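Long-range contacts in MFP2b (Ascaris suum, PDB 2BJR), which probably enhances polymerization of the major sperm protein (MSP) that accompanies amoeboid motility of nematode sperm, and carries a bound zinc ion: residues Ser59-Lys64 / Arg142-Gly147; Phe198-Pro203 / Gly267-Leu272. All blocks are in the same frame, centred on the assembly; numbering follows the deposited sequence.

Contact 1 (Ser59-Lys64 / Arg142-Gly147)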
loop_
_atom_site.group_PDB
_atom_site.type_symbol
_atom_site.label_atom_id
_atom_site.label_comp_id
_atom_site.label_asym_id
_atom_site.label_seq_id
_atom_site.Cartn_x
_atom_site.Cartn_y
_atom_site.Cartn_z
ATOM N N SER A 59 5.945 -1.024 -15.080
ATOM C CA SER A 59 6.632 -2.104 -15.784
ATOM C C SER A 59 5.658 -3.004 -16.503
ATOM O O SER A 59 4.678 -3.471 -15.906
ATOM C CB SER A 59 7.454 -2.941 -14.805
ATOM O OG SER A 59 8.121 -4.011 -15.457
ATOM N N PHE A 60 5.909 -3.268 -17.795
ATOM C CA PHE A 60 5.065 -4.130 -18.604
ATOM C C PHE A 60 5.996 -5.055 -19.420
ATOM O O PHE A 60 7.071 -4.615 -19.815
ATOM C CB PHE A 60 4.184 -3.329 -19.582
ATOM C CG PHE A 60 3.166 -2.454 -18.919
ATOM C CD1 PHE A 60 3.527 -1.242 -18.445
ATOM C CD2 PHE A 60 1.879 -2.932 -18.663
ATOM C CE1 PHE A 60 2.633 -0.443 -17.796
ATOM C CE2 PHE A 60 0.958 -2.127 -18.037
ATOM C CZ PHE A 60 1.334 -0.909 -17.586
ATOM N N PRO A 61 5.609 -6.303 -19.606
ATOM C CA PRO A 61 6.315 -7.231 -20.484
ATOM C C PRO A 61 5.848 -7.141 -21.941
ATOM O O PRO A 61 4.679 -7.294 -22.254
ATOM C CB PRO A 61 5.968 -8.590 -19.905
ATOM C CG PRO A 61 4.695 -8.405 -19.159
ATOM C CD PRO A 61 4.494 -6.967 -18.920
ATOM N N TYR A 62 6.777 -6.869 -22.824
ATOM C CA TYR A 62 6.478 -6.774 -24.257
ATOM C C TYR A 62 7.740 -7.030 -25.073
ATOM O O TYR A 62 8.786 -6.505 -24.735
ATOM C CB TYR A 62 5.982 -5.392 -24.563
ATOM C CG TYR A 62 5.683 -5.153 -26.019
ATOM C CD1 TYR A 62 4.615 -5.788 -26.647
ATOM C CD2 TYR A 62 6.507 -4.316 -26.783
ATOM C CE1 TYR A 62 4.347 -5.574 -28.029
ATOM C CE2 TYR A 62 6.264 -4.101 -28.136
ATOM C CZ TYR A 62 5.190 -4.734 -28.751
ATOM O OH TYR A 62 4.957 -4.470 -30.083
ATOM N N ASN A 63 7.607 -7.721 -26.210
ATOM C CA ASN A 63 8.753 -7.935 -27.117
ATOM C C ASN A 63 9.871 -8.552 -26.253
ATOM O O ASN A 63 11.054 -8.157 -26.395
ATOM C CB ASN A 63 9.159 -6.589 -27.763
ATOM C CG ASN A 63 10.178 -6.703 -28.931
ATOM O OD1 ASN A 63 10.448 -7.776 -29.481
ATOM N ND2 ASN A 63 10.736 -5.544 -29.305
ATOM N N LYS A 64 9.484 -9.488 -25.353
ATOM C CA LYS A 64 10.404 -10.137 -24.421
ATOM C C LYS A 64 11.311 -9.154 -23.614
ATOM O O LYS A 64 12.390 -9.509 -23.156
ATOM C CB LYS A 64 11.292 -11.121 -25.190
ATOM C CG LYS A 64 11.850 -12.204 -24.354
ATOM C CD LYS A 64 12.433 -13.393 -25.164
ATOM C CE LYS A 64 12.346 -14.694 -24.327
ATOM N NZ LYS A 64 10.950 -15.340 -24.316
ATOM N N ARG A 142 2.982 -13.711 -18.020
ATOM C CA ARG A 142 4.211 -13.015 -18.208
ATOM C C ARG A 142 4.395 -11.956 -17.132
ATOM O O ARG A 142 3.457 -11.232 -16.801
ATOM C CB ARG A 142 4.192 -12.277 -19.521
ATOM C CG ARG A 142 4.370 -13.193 -20.682
ATOM C CD ARG A 142 4.242 -12.412 -21.970
ATOM N NE ARG A 142 4.648 -13.252 -23.093
ATOM C CZ ARG A 142 3.840 -14.072 -23.736
ATOM N NH1 ARG A 142 2.578 -14.183 -23.380
ATOM N NH2 ARG A 142 4.305 -14.807 -24.742
ATOM N N PHE A 143 5.625 -11.856 -16.657
ATOM C CA PHE A 143 6.003 -10.945 -15.579
ATOM C C PHE A 143 7.265 -10.217 -15.951
ATOM O O PHE A 143 8.248 -10.851 -16.362
ATOM C CB PHE A 143 6.225 -11.731 -14.279
ATOM C CG PHE A 143 5.054 -12.589 -13.885
ATOM C CD1 PHE A 143 4.921 -13.878 -14.383
ATOM C CD2 PHE A 143 4.067 -12.100 -13.051
ATOM C CE1 PHE A 143 3.840 -14.653 -14.035
ATOM C CE2 PHE A 143 2.981 -12.855 -12.729
ATOM C CZ PHE A 143 2.859 -14.118 -13.194
ATOM N N SER A 144 7.268 -8.896 -15.833
ATOM C CA SER A 144 8.440 -8.123 -16.220
ATOM C C SER A 144 9.227 -7.706 -14.965
ATOM O O SER A 144 8.637 -7.247 -13.997
ATOM C CB SER A 144 8.045 -6.909 -17.069
ATOM O OG SER A 144 7.050 -6.102 -16.468
ATOM N N HIS A 145 10.549 -7.843 -15.001
ATOM C CA HIS A 145 11.375 -7.430 -13.862
ATOM C C HIS A 145 12.838 -7.481 -14.257
ATOM O O HIS A 145 13.211 -8.326 -15.091
ATOM C CB HIS A 145 11.186 -8.416 -12.736
ATOM C CG HIS A 145 11.641 -9.800 -13.070
ATOM N ND1 HIS A 145 12.815 -10.314 -12.574
ATOM C CD2 HIS A 145 11.111 -10.762 -13.873
ATOM C CE1 HIS A 145 12.987 -11.536 -13.046
ATOM N NE2 HIS A 145 11.971 -11.834 -13.840
ATOM N N ASP A 146 13.656 -6.633 -13.652
ATOM C CA ASP A 146 15.116 -6.726 -13.828
ATOM C C ASP A 146 15.509 -6.745 -15.312
ATOM O O ASP A 146 16.496 -7.402 -15.696
ATOM C CB ASP A 146 15.645 -7.989 -13.144
ATOM C CG ASP A 146 15.265 -8.069 -11.631
ATOM O OD1 ASP A 146 15.621 -7.098 -10.910
ATOM O OD2 ASP A 146 14.568 -8.999 -11.091
ATOM N N GLY A 147 14.758 -6.041 -16.153
ATOM C CA GLY A 147 15.043 -5.996 -17.585
ATOM C C GLY A 147 14.708 -7.263 -18.346
ATOM O O GLY A 147 15.075 -7.385 -19.530
#
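Ser144, Pro61 and Arg142 bury the most surface where strands 59-62 and 142-145 cross, and each directs its CB at the opposing strand. The hydroxyl of Ser144 sits in the cleft between backbone N and carbonyl carbon (chi1 53°), which turns OG toward Ser59. There Ser144 OG donates a short hydrogen bond to Ser59 OG, 2.6 Å away. Ser59 holds its OG anti to its backbone N (chi1 179°), so the two hydroxyls meet tip to tip. Ser59 OG is also hydrogen-bonded to Glu66, so two buried hydroxyls and a carboxylate are joined in one polar group. Ser144 OG lies close to the backbone as well, 3.3 Å from Phe60 C, but bonds neither Phe60 N, where the angle is poor, nor the proline nitrogen.

The example illustrates how two beta sheets can pack with no backbone bond passing between the paired segments: strand 55-62 belongs to a six-stranded antiparallel sheet, strand 140-145 to a four-stranded one, and the short segments approach to 5.5 Å at their axes with 123° between their directions. So steep a crossing confines close contact to a small patch, with Pro61 and Ser144 the nearest pair by their CA atoms. Beside the serine pair the surface turns apolar. Pro61 CD lies 3.6 Å from Ser144 OG, its CB 3.9 Å from Ser144 CB and its CG 3.9 Å from Arg142 CB, the proline and arginine side chains crossing obliquely. Arg142 therefore contributes its first methylene; beyond it the chain runs extended from CG to NE, and its guanidinium forms a salt bridge with Glu151. Tyr133 and Val149, from strands flanking 140-145, also touch both Pro61 and Arg142.

Contact 2 (Phe198-Pro203 / Gly267-Leu272)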
loop_
_atom_site.group_PDB
_atom_site.type_symbol
_atom_site.label_atom_id
_atom_site.label_comp_id
_atom_site.label_asym_id
_atom_site.label_seq_id
_atom_site.Cartn_x
_atom_site.Cartn_y
_atom_site.Cartn_z
ATOM N N PHE A 198 -3.576 8.483 -0.874
ATOM C CA PHE A 198 -3.915 9.871 -1.026
ATOM C C PHE A 198 -2.765 10.625 -1.628
ATOM O O PHE A 198 -1.621 10.198 -1.568
ATOM C CB PHE A 198 -4.193 10.488 0.326
ATOM C CG PHE A 198 -5.473 10.074 0.933
ATOM C CD1 PHE A 198 -5.533 9.040 1.850
ATOM C CD2 PHE A 198 -6.649 10.771 0.627
ATOM C CE1 PHE A 198 -6.769 8.658 2.442
ATOM C CE2 PHE A 198 -7.886 10.398 1.233
ATOM C CZ PHE A 198 -7.925 9.340 2.125
ATOM N N ARG A 199 -3.050 11.797 -2.185
ATOM C CA ARG A 199 -1.999 12.707 -2.604
ATOM C C ARG A 199 -1.916 13.845 -1.627
ATOM O O ARG A 199 -2.929 14.303 -1.147
ATOM C CB ARG A 199 -2.256 13.266 -3.993
ATOM C CG ARG A 199 -2.372 12.237 -5.133
ATOM C CD ARG A 199 -2.742 12.886 -6.508
ATOM N NE ARG A 199 -4.054 13.512 -6.417
ATOM C CZ ARG A 199 -5.202 12.892 -6.603
ATOM N NH1 ARG A 199 -5.234 11.630 -7.003
ATOM N NH2 ARG A 199 -6.341 13.554 -6.414
ATOM N N CYS A 200 -0.714 14.353 -1.391
ATOM C CA CYS A 200 -0.563 15.546 -0.588
ATOM C C CYS A 200 -1.316 16.655 -1.265
ATOM O O CYS A 200 -1.364 16.714 -2.511
ATOM C CB CYS A 200 0.875 15.976 -0.477
ATOM S SG CYS A 200 1.703 14.792 0.551
ATOM N N GLY A 201 -1.982 17.441 -0.430
ATOM C CA GLY A 201 -2.902 18.484 -0.879
ATOM C C GLY A 201 -4.326 18.057 -1.159
ATOM O O GLY A 201 -5.158 18.934 -1.388
ATOM N N ASP A 202 -4.614 16.765 -1.178
ATOM C CA ASP A 202 -5.988 16.272 -1.202
ATOM C C ASP A 202 -6.637 16.712 0.119
ATOM O O ASP A 202 -5.931 16.984 1.104
ATOM C CB ASP A 202 -6.059 14.738 -1.178
ATOM C CG ASP A 202 -5.859 14.057 -2.542
ATOM O OD1 ASP A 202 -5.858 14.753 -3.601
ATOM O OD2 ASP A 202 -5.774 12.763 -2.598
ATOM N N PRO A 203 -7.972 16.730 0.169
ATOM C CA PRO A 203 -8.677 16.974 1.427
ATOM C C PRO A 203 -8.353 15.914 2.461
ATOM O O PRO A 203 -8.122 14.759 2.082
ATOM C CB PRO A 203 -10.160 16.896 1.021
ATOM C CG PRO A 203 -10.188 17.231 -0.437
ATOM C CD PRO A 203 -8.914 16.554 -0.960
ATOM N N GLY A 267 3.465 14.544 -3.541
ATOM C CA GLY A 267 2.666 13.709 -4.431
ATOM C C GLY A 267 1.976 12.570 -3.655
ATOM O O GLY A 267 1.458 12.780 -2.559
ATOM N N SER A 268 2.007 11.377 -4.232
ATOM C CA SER A 268 1.319 10.210 -3.697
ATOM C C SER A 268 1.983 9.672 -2.410
ATOM O O SER A 268 3.186 9.451 -2.383
ATOM C CB SER A 268 1.230 9.113 -4.745
ATOM O OG SER A 268 0.252 9.412 -5.739
ATOM N N ILE A 269 1.175 9.498 -1.360
ATOM C CA ILE A 269 1.599 8.907 -0.085
ATOM C C ILE A 269 0.594 7.861 0.354
ATOM O O ILE A 269 -0.455 7.694 -0.264
ATOM C CB ILE A 269 1.709 9.955 1.047
ATOM C CG1 ILE A 269 0.351 10.605 1.301
ATOM C CG2 ILE A 269 2.794 10.959 0.710
ATOM C CD1 ILE A 269 0.343 11.423 2.610
ATOM N N GLN A 270 0.946 7.107 1.399
ATOM C CA GLN A 270 0.016 6.126 1.967
ATOM C C GLN A 270 -0.212 6.508 3.430
ATOM O O GLN A 270 0.742 6.759 4.166
ATOM C CB GLN A 270 0.543 4.727 1.827
ATOM C CG GLN A 270 0.697 4.309 0.352
ATOM C CD GLN A 270 1.274 2.903 0.206
ATOM O OE1 GLN A 270 0.989 2.053 1.015
ATOM N NE2 GLN A 270 2.024 2.650 -0.878
ATOM N N ILE A 271 -1.466 6.562 3.817
ATOM C CA ILE A 271 -1.810 6.934 5.172
ATOM C C ILE A 271 -2.272 5.716 5.944
ATOM O O ILE A 271 -3.168 4.973 5.511
ATOM C CB ILE A 271 -2.882 8.017 5.181
ATOM C CG1 ILE A 271 -2.366 9.322 4.514
ATOM C CG2 ILE A 271 -3.342 8.283 6.640
ATOM C CD1 ILE A 271 -3.377 10.458 4.378
ATOM N N LEU A 272 -1.690 5.525 7.137
ATOM C CA LEU A 272 -2.047 4.378 7.964
ATOM C C LEU A 272 -3.413 4.645 8.650
ATOM O O LEU A 272 -3.639 5.738 9.153
ATOM C CB LEU A 272 -0.945 4.103 9.026
ATOM C CG LEU A 272 -1.182 2.897 9.908
ATOM C CD1 LEU A 272 -1.176 1.652 9.117
ATOM C CD2 LEU A 272 -0.127 2.817 10.969
HETATM O O HOH W 1 -1.851 8.656 -4.346
#
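An antiparallel strand pair running into a type II beta turn is the element here: strand 194-199 ends beside the start of strand 268-274, and the turn spans Arg199 to Asp202. Phe198 and Ile269 form the hydrogen-bonded pair. Ile269 N reaches Phe198 O at 2.9 Å, nearly along the C=O axis, whereas the return bond from Phe198 N to Ile269 O is longer, 3.3 Å, its donor standing above the carbonyl plane although the N-H points straight at the oxygen (178°). Arg199 and Ser268 follow as a non-hydrogen-bonded pair. One residue on, Cys200 N donates to Gly267 O at 2.9 Å, extending the pairing past the strand end; the same oxygen accepts a CA-H...O contact from Arg199.

On the face of Phe198 and Ile269, Phe198 places CG anti to its carbonyl carbon (chi1 -73°), and the CD1 corner of its ring meets Ile271 CD1 at 3.6 Å, the side chains crossing at about a right angle. Ile269 turns CG2 anti to its carbonyl carbon, bringing that methyl 4.0 Å from Cys200 SG. Ile251 of strand 250-257 touches both Phe198 and Ile269.

Arg199 and Ser268 start from the other face, but the end of Arg199 folds back over the turn, its chain bent at chi3 (-63°). The turn is closed by Asp202 N donating to Arg199 O at 3.0 Å; the Asp202 carboxylate adds a bond from Arg199 N to OD2 at 2.9 Å and a salt bridge from OD1 to Arg199 NH2. Ser268 OG is hydrogen-bonded to Phe20 N, and a water links Ser268 OG to Phe198 O, the latter bond weak. Arg199 NH2 is also salt-bridged to Asp22; it probably offsets the negative charge of both carboxylates, which fixes the guanidinium between the turn and Asp22.

Overall arrangement
Followed from the N terminus, the chain closes contact 1 first: the 77 residues between 59-64 and 142-147 form a loop, mostly strand and coil with some helix, that brings a six-stranded and a four-stranded sheet together within the first cytosolic motility protein family region. Contact 2 opens only later, in the second such region, and closes a helix-free loop of 63 residues within one antiparallel sheet. The two are thus in series, neither nested nor crossed, with centres 29 Å apart and nearest atoms about 15 Å apart. One joins separate sheets; the other aligns neighbouring strands and also touches residues near the N terminus, so it ties the second half of the chain to the first.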